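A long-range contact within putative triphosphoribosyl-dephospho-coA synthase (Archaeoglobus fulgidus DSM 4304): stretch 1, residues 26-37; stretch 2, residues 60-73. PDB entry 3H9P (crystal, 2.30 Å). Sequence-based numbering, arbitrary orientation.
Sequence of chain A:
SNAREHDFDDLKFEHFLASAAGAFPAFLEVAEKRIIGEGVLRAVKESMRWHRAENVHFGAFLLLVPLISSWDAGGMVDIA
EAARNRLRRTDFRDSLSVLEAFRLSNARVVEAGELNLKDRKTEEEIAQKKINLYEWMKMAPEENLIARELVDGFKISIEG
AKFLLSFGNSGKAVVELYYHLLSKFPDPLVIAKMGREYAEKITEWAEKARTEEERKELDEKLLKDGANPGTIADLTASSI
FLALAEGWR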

ATOM      1  N   ALA A  26      -9.981 -22.594 -16.292  1.00 24.67           N
ATOM      2  CA  ALA A  26     -10.110 -22.140 -14.904  1.00 24.79           C
ATOM      3  C   ALA A  26     -11.471 -21.501 -14.663  1.00 24.60           C
ATOM      4  O   ALA A  26     -12.103 -21.737 -13.633  1.00 24.73           O
ATOM      5  CB  ALA A  26      -9.014 -21.107 -14.579  1.00 25.68           C
ATOM      6  N   PHE A  27     -11.915 -20.683 -15.619  1.00 24.38           N
ATOM      7  CA  PHE A  27     -13.212 -20.029 -15.510  1.00 24.57           C
ATOM      8  C   PHE A  27     -14.351 -21.040 -15.456  1.00 24.47           C
ATOM      9  O   PHE A  27     -15.279 -20.881 -14.652  1.00 26.16           O
ATOM     10  CB  PHE A  27     -13.451 -19.029 -16.651  1.00 25.22           C
ATOM     11  CG  PHE A  27     -12.577 -17.810 -16.608  1.00 24.58           C
ATOM     12  CD1 PHE A  27     -12.036 -17.345 -15.417  1.00 29.20           C
ATOM     13  CD2 PHE A  27     -12.310 -17.108 -17.767  1.00 28.66           C
ATOM     14  CE1 PHE A  27     -11.226 -16.192 -15.380  1.00 29.33           C
ATOM     15  CE2 PHE A  27     -11.498 -15.952 -17.734  1.00 30.19           C
ATOM     16  CZ  PHE A  27     -10.956 -15.520 -16.525  1.00 27.17           C
ATOM     17  N   LEU A  28     -14.292 -22.080 -16.286  1.00 23.86           N
ATOM     18  CA  LEU A  28     -15.304 -23.156 -16.247  1.00 23.53           C
ATOM     19  C   LEU A  28     -15.289 -23.869 -14.887  1.00 23.44           C
ATOM     20  O   LEU A  28     -16.342 -24.180 -14.308  1.00 22.49           O
ATOM     21  CB  LEU A  28     -15.112 -24.147 -17.392  1.00 23.50           C
ATOM     22  CG  LEU A  28     -15.318 -23.630 -18.833  1.00 24.85           C
ATOM     23  CD1 LEU A  28     -15.128 -24.736 -19.844  1.00 21.02           C
ATOM     24  CD2 LEU A  28     -16.706 -22.974 -19.002  1.00 24.63           C
ATOM     25  N   GLU A  29     -14.095 -24.062 -14.351  1.00 22.52           N
ATOM     26  CA  GLU A  29     -13.980 -24.610 -13.013  1.00 24.46           C
ATOM     27  C   GLU A  29     -14.647 -23.722 -11.920  1.00 24.01           C
ATOM     28  O   GLU A  29     -15.384 -24.224 -11.089  1.00 24.15           O
ATOM     29  CB  GLU A  29     -12.525 -24.941 -12.716  1.00 23.76           C
ATOM     30  CG  GLU A  29     -12.279 -25.427 -11.353  1.00 28.28           C
ATOM     31  CD  GLU A  29     -10.964 -26.218 -11.236  1.00 33.69           C
ATOM     32  OE1 GLU A  29     -10.000 -25.933 -12.001  1.00 36.38           O
ATOM     33  OE2 GLU A  29     -10.918 -27.141 -10.389  1.00 33.73           O
ATOM     34  N   VAL A  30     -14.408 -22.411 -11.976  1.00 23.92           N
ATOM     35  CA  VAL A  30     -15.049 -21.454 -11.098  1.00 23.41           C
ATOM     36  C   VAL A  30     -16.569 -21.507 -11.205  1.00 24.46           C
ATOM     37  O   VAL A  30     -17.275 -21.529 -10.169  1.00 23.39           O
ATOM     38  CB  VAL A  30     -14.492 -20.011 -11.391  1.00 25.21           C
ATOM     39  CG1 VAL A  30     -15.301 -18.922 -10.693  1.00 22.09           C
ATOM     40  CG2 VAL A  30     -12.939 -19.917 -11.072  1.00 22.93           C
ATOM     41  N   ALA A  31     -17.088 -21.526 -12.450  1.00 23.89           N
ATOM     42  CA  ALA A  31     -18.545 -21.630 -12.653  1.00 24.42           C
ATOM     43  C   ALA A  31     -19.170 -22.894 -12.010  1.00 25.17           C
ATOM     44  O   ALA A  31     -20.314 -22.853 -11.507  1.00 25.78           O
ATOM     45  CB  ALA A  31     -18.897 -21.550 -14.141  1.00 23.98           C
ATOM     46  N   GLU A  32     -18.406 -23.988 -12.015  1.00 25.52           N
ATOM     47  CA  GLU A  32     -18.782 -25.255 -11.385  1.00 26.65           C
ATOM     48  C   GLU A  32     -18.596 -25.285  -9.856  1.00 26.39           C
ATOM     49  O   GLU A  32     -19.529 -25.600  -9.122  1.00 25.68           O
ATOM     50  CB  GLU A  32     -17.971 -26.391 -12.009  1.00 27.22           C
ATOM     51  CG  GLU A  32     -18.545 -27.742 -11.670  1.00 30.68           C
ATOM     52  CD  GLU A  32     -17.596 -28.885 -11.901  1.00 37.24           C
ATOM     53  OE1 GLU A  32     -16.350 -28.721 -11.738  1.00 39.87           O
ATOM     54  OE2 GLU A  32     -18.113 -29.973 -12.228  1.00 40.49           O
ATOM     55  N   LYS A  33     -17.398 -24.962  -9.370  1.00 26.55           N
ATOM     56  CA  LYS A  33     -17.124 -25.085  -7.928  1.00 27.14           C
ATOM     57  C   LYS A  33     -17.417 -23.832  -7.082  1.00 27.29           C
ATOM     58  O   LYS A  33     -17.689 -23.951  -5.895  1.00 26.86           O
ATOM     59  CB  LYS A  33     -15.689 -25.578  -7.655  1.00 27.65           C
ATOM     60  CG  LYS A  33     -15.263 -26.855  -8.410  1.00 28.55           C
ATOM     61  CD  LYS A  33     -13.865 -27.262  -7.938  1.00 31.41           C
ATOM     62  CE  LYS A  33     -13.515 -28.661  -8.401  1.00 36.15           C
ATOM     63  NZ  LYS A  33     -13.067 -28.657  -9.820  1.00 37.47           N
ATOM     64  N   ARG A  34     -17.327 -22.648  -7.687  1.00 27.39           N
ATOM     65  CA  ARG A  34     -17.637 -21.363  -7.024  1.00 28.54           C
ATOM     66  C   ARG A  34     -16.562 -21.001  -5.991  1.00 28.75           C
ATOM     67  O   ARG A  34     -16.834 -20.374  -4.976  1.00 28.40           O
ATOM     68  CB  ARG A  34     -19.019 -21.410  -6.330  1.00 27.88           C
ATOM     69  CG  ARG A  34     -20.097 -22.134  -7.080  1.00 28.53           C
ATOM     70  CD  ARG A  34     -20.817 -21.239  -8.034  1.00 29.65           C
ATOM     71  NE  ARG A  34     -21.920 -21.915  -8.723  1.00 29.05           N
ATOM     72  CZ  ARG A  34     -22.955 -21.293  -9.300  1.00 29.25           C
ATOM     73  NH1 ARG A  34     -23.059 -19.957  -9.283  1.00 26.12           N
ATOM     74  NH2 ARG A  34     -23.904 -22.011  -9.900  1.00 28.20           N
ATOM     75  N   ILE A  35     -15.347 -21.417  -6.281  1.00 29.60           N
ATOM     76  CA  ILE A  35     -14.196 -21.337  -5.410  1.00 30.22           C
ATOM     77  C   ILE A  35     -13.429 -20.060  -5.743  1.00 30.15           C
ATOM     78  O   ILE A  35     -12.701 -20.050  -6.715  1.00 30.53           O
ATOM     79  CB  ILE A  35     -13.271 -22.483  -5.863  1.00 31.02           C
ATOM     80  CG1 ILE A  35     -13.511 -22.681  -7.412  1.00 33.94           C
ATOM     81  CG2 ILE A  35     -13.503 -23.741  -5.023  1.00 28.95           C
ATOM     82  CD1 ILE A  35     -12.281 -22.884  -8.320  1.00 35.28           C
ATOM     83  N   ILE A  36     -13.515 -19.000  -4.950  1.00 30.59           N
ATOM     84  CA  ILE A  36     -12.925 -17.732  -5.412  1.00 30.41           C
ATOM     85  C   ILE A  36     -11.380 -17.759  -5.455  1.00 30.03           C
ATOM     86  O   ILE A  36     -10.794 -17.580  -6.520  1.00 28.25           O
ATOM     87  CB  ILE A  36     -13.441 -16.475  -4.651  1.00 31.12           C
ATOM     88  CG1 ILE A  36     -14.979 -16.371  -4.670  1.00 32.72           C
ATOM     89  CG2 ILE A  36     -12.754 -15.150  -5.194  1.00 31.05           C
ATOM     90  CD1 ILE A  36     -15.614 -16.440  -6.001  1.00 35.22           C
ATOM     91  N   GLY A  37     -10.759 -17.955  -4.287  1.00 30.02           N
ATOM     92  CA  GLY A  37      -9.313 -17.974  -4.113  1.00 30.14           C
ATOM     93  C   GLY A  37      -8.607 -18.912  -5.073  1.00 31.13           C
ATOM     94  O   GLY A  37      -7.741 -18.493  -5.855  1.00 30.77           O
ATOM     95  N   ALA A  60      -7.355  -8.335 -13.503  1.00 29.07           N
ATOM     96  CA  ALA A  60      -8.482  -8.783 -14.314  1.00 28.69           C
ATOM     97  C   ALA A  60      -9.100 -10.047 -13.694  1.00 28.71           C
ATOM     98  O   ALA A  60     -10.334 -10.096 -13.480  1.00 27.72           O
ATOM     99  CB  ALA A  60      -8.075  -8.990 -15.732  1.00 27.40           C
ATOM    100  N   PHE A  61      -8.250 -11.024 -13.339  1.00 28.37           N
ATOM    101  CA  PHE A  61      -8.728 -12.291 -12.701  1.00 29.19           C
ATOM    102  C   PHE A  61      -9.344 -12.148 -11.336  1.00 29.17           C
ATOM    103  O   PHE A  61     -10.327 -12.860 -10.963  1.00 29.43           O
ATOM    104  CB  PHE A  61      -7.580 -13.302 -12.613  1.00 29.94           C
ATOM    105  CG  PHE A  61      -7.043 -13.721 -13.961  1.00 30.72           C
ATOM    106  CD1 PHE A  61      -7.912 -13.931 -15.041  1.00 30.78           C
ATOM    107  CD2 PHE A  61      -5.707 -13.972 -14.128  1.00 33.99           C
ATOM    108  CE1 PHE A  61      -7.457 -14.361 -16.250  1.00 30.20           C
ATOM    109  CE2 PHE A  61      -5.218 -14.408 -15.355  1.00 37.06           C
ATOM    110  CZ  PHE A  61      -6.114 -14.596 -16.427  1.00 36.66           C
ATOM    111  N   LEU A  62      -8.765 -11.242 -10.555  1.00 29.32           N
ATOM    112  CA  LEU A  62      -9.299 -10.979  -9.221  1.00 28.61           C
ATOM    113  C   LEU A  62     -10.684 -10.310  -9.329  1.00 28.24           C
ATOM    114  O   LEU A  62     -11.530 -10.476  -8.457  1.00 27.39           O
ATOM    115  CB  LEU A  62      -8.318 -10.124  -8.412  1.00 28.16           C
ATOM    116  CG  LEU A  62      -8.638  -9.726  -6.980  1.00 29.76           C
ATOM    117  CD1 LEU A  62      -8.978 -10.938  -6.061  1.00 28.29           C
ATOM    118  CD2 LEU A  62      -7.476  -8.864  -6.413  1.00 27.74           C
ATOM    119  N   LEU A  63     -10.878  -9.535 -10.390  1.00 27.75           N
ATOM    120  CA  LEU A  63     -12.167  -8.932 -10.688  1.00 29.14           C
ATOM    121  C   LEU A  63     -13.134  -9.975 -11.267  1.00 30.38           C
ATOM    122  O   LEU A  63     -14.303 -10.082 -10.824  1.00 31.32           O
ATOM    123  CB  LEU A  63     -12.035  -7.742 -11.659  1.00 28.85           C
ATOM    124  CG  LEU A  63     -11.477  -6.390 -11.175  1.00 28.09           C
ATOM    125  CD1 LEU A  63     -11.188  -5.427 -12.342  1.00 24.50           C
ATOM    126  CD2 LEU A  63     -12.452  -5.725 -10.154  1.00 23.56           C
ATOM    127  N   LEU A  64     -12.660 -10.767 -12.215  1.00 29.82           N
ATOM    128  CA  LEU A  64     -13.587 -11.643 -12.969  1.00 30.12           C
ATOM    129  C   LEU A  64     -14.007 -12.897 -12.266  1.00 30.15           C
ATOM    130  O   LEU A  64     -15.139 -13.298 -12.379  1.00 31.77           O
ATOM    131  CB  LEU A  64     -13.001 -12.023 -14.324  1.00 30.16           C
ATOM    132  CG  LEU A  64     -12.949 -10.879 -15.347  1.00 30.77           C
ATOM    133  CD1 LEU A  64     -11.914 -11.296 -16.412  1.00 33.38           C
ATOM    134  CD2 LEU A  64     -14.316 -10.588 -15.984  1.00 28.32           C
ATOM    135  N   VAL A  65     -13.100 -13.518 -11.522  1.00 29.55           N
ATOM    136  CA  VAL A  65     -13.436 -14.760 -10.879  1.00 28.57           C
ATOM    137  C   VAL A  65     -14.662 -14.647  -9.947  1.00 28.66           C
ATOM    138  O   VAL A  65     -15.536 -15.522  -9.963  1.00 29.15           O
ATOM    139  CB  VAL A  65     -12.145 -15.394 -10.240  1.00 28.40           C
ATOM    140  CG1 VAL A  65     -12.469 -16.496  -9.317  1.00 25.98           C
ATOM    141  CG2 VAL A  65     -11.212 -15.857 -11.357  1.00 25.37           C
ATOM    142  N   PRO A  66     -14.753 -13.583  -9.130  1.00 28.81           N
ATOM    143  CA  PRO A  66     -15.975 -13.515  -8.300  1.00 28.84           C
ATOM    144  C   PRO A  66     -17.271 -13.338  -9.098  1.00 28.80           C
ATOM    145  O   PRO A  66     -18.305 -13.860  -8.668  1.00 28.39           O
ATOM    146  CB  PRO A  66     -15.746 -12.280  -7.429  1.00 28.38           C
ATOM    147  CG  PRO A  66     -14.316 -12.141  -7.358  1.00 28.39           C
ATOM    148  CD  PRO A  66     -13.791 -12.553  -8.717  1.00 28.78           C
ATOM    149  N   LEU A  67     -17.210 -12.613 -10.227  1.00 28.21           N
ATOM    150  CA  LEU A  67     -18.382 -12.480 -11.086  1.00 28.01           C
ATOM    151  C   LEU A  67     -18.702 -13.792 -11.771  1.00 27.99           C
ATOM    152  O   LEU A  67     -19.854 -14.151 -11.868  1.00 26.94           O
ATOM    153  CB  LEU A  67     -18.203 -11.380 -12.143  1.00 27.14           C
ATOM    154  CG  LEU A  67     -17.799 -10.004 -11.600  1.00 25.64           C
ATOM    155  CD1 LEU A  67     -17.316  -9.095 -12.736  1.00 23.21           C
ATOM    156  CD2 LEU A  67     -18.847  -9.379 -10.699  1.00 19.13           C
ATOM    157  N   ILE A  68     -17.670 -14.512 -12.225  1.00 27.81           N
ATOM    158  CA  ILE A  68     -17.894 -15.791 -12.852  1.00 28.44           C
ATOM    159  C   ILE A  68     -18.460 -16.836 -11.872  1.00 29.41           C
ATOM    160  O   ILE A  68     -19.226 -17.712 -12.250  1.00 28.79           O
ATOM    161  CB  ILE A  68     -16.658 -16.280 -13.600  1.00 29.11           C
ATOM    162  CG1 ILE A  68     -16.378 -15.275 -14.757  1.00 30.96           C
ATOM    163  CG2 ILE A  68     -16.910 -17.736 -14.143  1.00 27.25           C
ATOM    164  CD1 ILE A  68     -14.993 -15.329 -15.422  1.00 33.08           C
ATOM    165  N   SER A  69     -18.111 -16.712 -10.602  1.00 30.21           N
ATOM    166  CA  SER A  69     -18.587 -17.657  -9.599  1.00 31.15           C
ATOM    167  C   SER A  69     -20.073 -17.498  -9.408  1.00 30.44           C
ATOM    168  O   SER A  69     -20.728 -18.408  -8.920  1.00 30.21           O
ATOM    169  CB  SER A  69     -17.864 -17.470  -8.262  1.00 31.52           C
ATOM    170  OG  SER A  69     -18.423 -16.379  -7.554  1.00 31.53           O
ATOM    171  N   SER A  70     -20.590 -16.341  -9.828  1.00 30.25           N
ATOM    172  CA  SER A  70     -22.032 -16.038  -9.761  1.00 29.31           C
ATOM    173  C   SER A  70     -22.671 -15.893 -11.154  1.00 27.78           C
ATOM    174  O   SER A  70     -23.681 -15.191 -11.310  1.00 28.77           O
ATOM    175  CB  SER A  70     -22.238 -14.737  -8.984  1.00 29.79           C
ATOM    176  OG  SER A  70     -21.526 -14.768  -7.760  1.00 32.37           O
ATOM    177  N   TRP A  71     -22.084 -16.544 -12.149  1.00 26.51           N
ATOM    178  CA  TRP A  71     -22.519 -16.483 -13.560  1.00 25.68           C
ATOM    179  C   TRP A  71     -24.010 -16.675 -13.842  1.00 25.89           C
ATOM    180  O   TRP A  71     -24.499 -16.190 -14.857  1.00 25.91           O
ATOM    181  CB  TRP A  71     -21.761 -17.494 -14.389  1.00 25.78           C
ATOM    182  CG  TRP A  71     -22.025 -18.898 -14.009  1.00 24.25           C
ATOM    183  CD1 TRP A  71     -21.381 -19.632 -13.030  1.00 20.87           C
ATOM    184  CD2 TRP A  71     -22.988 -19.773 -14.608  1.00 23.48           C
ATOM    185  NE1 TRP A  71     -21.908 -20.918 -12.992  1.00 21.93           N
ATOM    186  CE2 TRP A  71     -22.891 -21.021 -13.948  1.00 23.87           C
ATOM    187  CE3 TRP A  71     -23.929 -19.619 -15.636  1.00 22.98           C
ATOM    188  CZ2 TRP A  71     -23.714 -22.103 -14.277  1.00 25.63           C
ATOM    189  CZ3 TRP A  71     -24.729 -20.678 -15.970  1.00 24.53           C
ATOM    190  CH2 TRP A  71     -24.630 -21.915 -15.286  1.00 26.22           C
ATOM    191  N   ASP A  72     -24.712 -17.366 -12.944  1.00 24.98           N
ATOM    192  CA  ASP A  72     -26.091 -17.754 -13.162  1.00 25.35           C
ATOM    193  C   ASP A  72     -27.070 -16.965 -12.291  1.00 24.97           C
ATOM    194  O   ASP A  72     -28.253 -17.278 -12.251  1.00 24.38           O
ATOM    195  CB  ASP A  72     -26.251 -19.269 -12.899  1.00 25.33           C
ATOM    196  CG  ASP A  72     -25.837 -19.675 -11.475  1.00 27.01           C
ATOM    197  OD1 ASP A  72     -25.161 -18.906 -10.732  1.00 27.04           O
ATOM    198  OD2 ASP A  72     -26.148 -20.814 -11.121  1.00 27.75           O
ATOM    199  N   ALA A  73     -26.577 -15.950 -11.590  1.00 25.22           N
ATOM    200  CA  ALA A  73     -27.456 -15.080 -10.763  1.00 25.22           C
ATOM    201  C   ALA A  73     -28.531 -14.289 -11.513  1.00 25.33           C
ATOM    202  O   ALA A  73     -29.566 -13.957 -10.922  1.00 26.84           O
ATOM    203  CB  ALA A  73     -26.648 -14.166  -9.884  1.00 24.22           C
TER

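Residues 26-33 form the last turns of a helix, and a second helix begins at Ile36. Arg34 leaves helical geometry with positive phi, and Ile35 takes the N-cap position. In the other stretch the helix running through Ala60, already under way before this stretch, is kinked at Pro66, whose nitrogen has no hydrogen bond to the preceding turn. Two overlapping type I turns run from Ile68 to Trp71 and from Ser70 to Ala73. The two helix axes cross at -40° and approach to 9.1 Å. The backbones come closest at Arg34, whose CA lies 4.6 Å from Ser69 CA.

The helix contact is apolar. Phe27 is a knob in a hole formed by Phe61, Leu64, Val65 and Ile68. Ile68 CD1 sits over one face of the Phe27 ring, 3.6 Å from Phe27 CD1, in a CH-pi contact. Val65 CG2 lies at the ring edge, 4.0 Å from Phe27 CE1. The Phe27 and Phe61 rings meet rim to rim, with planes at 67°. Val30 points toward the other helix and packs its CG1 3.5 Å from Val65 O. Ile36 extends the apolar surface: its CD1 is 3.7 Å from Pro66 CA.

Polar contacts gather toward the C-terminal part of each stretch. Trp71 NE1 donates to Ala31 O at 2.9 Å. This carbonyl is near the helix end, and Lys33 and Arg34 bond to earlier ones. The Trp71 ring also packs on the small Ala31 side chain, with Trp71 CD1 3.3 Å from Ala31 CB.

Arg34 reaches across with its guanidinium. Arg34 NH1 donates to Ser69 O at 2.8 Å and to Asp72 OD1 at 2.8 Å, while Arg34 NH2 donates to Asp72 OD2 at 2.8 Å. The salt bridge to Asp72 is therefore two-pronged, and both of its hydrogen bonds are nearly straight, at 170° and 176°. Its acceptor Asp72 OD1 and Ser69 O lie near the guanidinium plane, and Trp71 NE1 lies over one face.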